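Local coordinates for extracellular solute-binding protein, family 7 (Colwellia psychrerythraea, PDB 4PET) that binds pyruvate together with a calcium ion and probably serves as the periplasmic solute-binding protein of a TRAP transporter, at residues A[116-121]-A[149-153]. Residues are numbered along the deposited sequence; the frame is centred on the assembly and turned at random.
Sequences IASEQH and NTGNQ. With CA (calcium ion), chain E; PYR (pyruvic acid), chain D.
The amide of Asn149 stands at right angles to the imidazole of His121, Asn149 ND2 lying 3.9 Å from His121 NE2 in an oblique approach, while one face of that ring carries the Ala117 carbonyl oxygen, offset toward the rim. The Asn149 and Gln120 amide planes stand 70° apart, and Asn149 ND2 gives Gln120 OE1 a weak bond of 3.1 Å, bent to 123° at the hydrogen. Gln120 reaches this point because CG is anti to the backbone N (chi1 -170°) and the chain runs extended; its NE2 holds Thr109 O. Glu240 OE1 accepts from both Asn149 ND2 and His121 NE2, tying the two together. The opposite end of the Asn149 amide illustrates an Asx turn: Asn149 OD1 accepts from Gly151 N at 2.8 Å, in the carbonyl plane and on a lone pair, and also rests 3.3 Å from Ala117 CB. With alanine in place of Asn149, the Gly151 N-H would probably lose its acceptor and Glu240 one of its donors. Asn152 ND2 touches Ile116 CG2 but makes its hydrogen bond to Asp347 OD1 of the second subunit. The contact thus seats the start of helix 117-126, flanked by Tyr273 of helix 255-290, against the turn leaving edge strand 142-149, just ahead of Gln153, a calcium and pyruvate ligand.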
# COMPACT_ATOMS: atom_id res chain seq x y z
N ILE A 116 2.13 4.43 -9.41
CA ILE A 116 2.49 4.65 -8.01
C ILE A 116 2.45 3.33 -7.29
O ILE A 116 2.05 2.31 -7.88
CB ILE A 116 1.59 5.67 -7.32
CG1 ILE A 116 0.12 5.22 -7.30
CG2 ILE A 116 1.70 6.98 -8.07
CD1 ILE A 116 -0.80 6.22 -6.57
N ALA A 117 2.84 3.33 -6.02
CA ALA A 117 3.06 2.07 -5.31
C ALA A 117 1.79 1.23 -5.18
O ALA A 117 1.81 0.02 -5.40
CB ALA A 117 3.67 2.32 -3.93
N SER A 118 0.68 1.87 -4.82
CA SER A 118 -0.53 1.10 -4.55
C SER A 118 -1.01 0.46 -5.85
O SER A 118 -1.53 -0.65 -5.86
CB SER A 118 -1.61 2.00 -3.98
OG SER A 118 -1.95 2.99 -4.94
N GLU A 119 -0.81 1.16 -6.96
CA GLU A 119 -1.14 0.62 -8.29
C GLU A 119 -0.24 -0.55 -8.66
O GLU A 119 -0.70 -1.57 -9.19
CB GLU A 119 -1.01 1.72 -9.34
CG GLU A 119 -1.96 2.90 -9.09
CD GLU A 119 -1.80 4.02 -10.07
OE1 GLU A 119 -2.78 4.75 -10.30
OE2 GLU A 119 -0.68 4.21 -10.58
N GLN A 120 1.04 -0.39 -8.42
CA GLN A 120 2.01 -1.40 -8.83
C GLN A 120 1.80 -2.69 -8.03
O GLN A 120 1.96 -3.79 -8.57
CB GLN A 120 3.42 -0.88 -8.69
CG GLN A 120 4.46 -1.78 -9.32
CD GLN A 120 5.84 -1.38 -8.88
OE1 GLN A 120 6.08 -1.15 -7.69
NE2 GLN A 120 6.74 -1.24 -9.82
N HIS A 121 1.34 -2.58 -6.79
CA HIS A 121 1.05 -3.79 -6.04
C HIS A 121 -0.14 -4.57 -6.63
O HIS A 121 -0.09 -5.78 -6.72
CB HIS A 121 0.81 -3.43 -4.58
CG HIS A 121 2.05 -2.97 -3.88
ND1 HIS A 121 2.02 -2.22 -2.72
CD2 HIS A 121 3.35 -3.17 -4.17
CE1 HIS A 121 3.26 -1.98 -2.33
NE2 HIS A 121 4.09 -2.54 -3.19
N ASN A 149 8.59 -1.25 -1.33
CA ASN A 149 8.43 -0.03 -2.11
C ASN A 149 8.84 1.20 -1.32
O ASN A 149 8.57 1.29 -0.12
CB ASN A 149 6.98 0.16 -2.53
CG ASN A 149 6.85 0.75 -3.89
OD1 ASN A 149 6.96 1.95 -4.05
ND2 ASN A 149 6.62 -0.08 -4.88
N THR A 150 9.47 2.14 -2.01
CA THR A 150 9.83 3.43 -1.44
C THR A 150 8.70 4.45 -1.63
O THR A 150 8.71 5.54 -1.04
CB THR A 150 11.11 3.97 -2.13
OG1 THR A 150 10.89 4.18 -3.53
CG2 THR A 150 12.28 2.98 -1.95
N GLY A 151 7.73 4.12 -2.45
CA GLY A 151 6.83 5.16 -2.92
C GLY A 151 7.53 6.08 -3.92
O GLY A 151 8.56 5.74 -4.48
N ASN A 152 6.93 7.24 -4.18
CA ASN A 152 7.35 8.09 -5.28
C ASN A 152 8.67 8.77 -4.90
O ASN A 152 8.83 9.29 -3.79
CB ASN A 152 6.27 9.17 -5.50
CG ASN A 152 6.02 9.45 -6.96
OD1 ASN A 152 6.94 9.80 -7.70
ND2 ASN A 152 4.78 9.25 -7.41
N GLN A 153 9.65 8.77 -5.80
CA GLN A 153 10.98 9.26 -5.41
C GLN A 153 11.20 10.68 -5.89
O GLN A 153 10.59 11.12 -6.86
CB GLN A 153 12.08 8.33 -5.96
CG GLN A 153 11.97 6.92 -5.41
CD GLN A 153 13.15 6.06 -5.72
OE1 GLN A 153 14.01 6.43 -6.53
NE2 GLN A 153 13.24 4.92 -5.02
CA CA E . 16.24 6.00 -7.14
C PYR D . 18.03 3.36 -6.40
O PYR D . 18.14 4.47 -7.06
OXT PYR D . 19.03 2.53 -6.49
CA PYR D . 16.92 3.11 -5.56
O3 PYR D . 15.84 3.85 -5.64
CB PYR D . 16.95 2.04 -4.52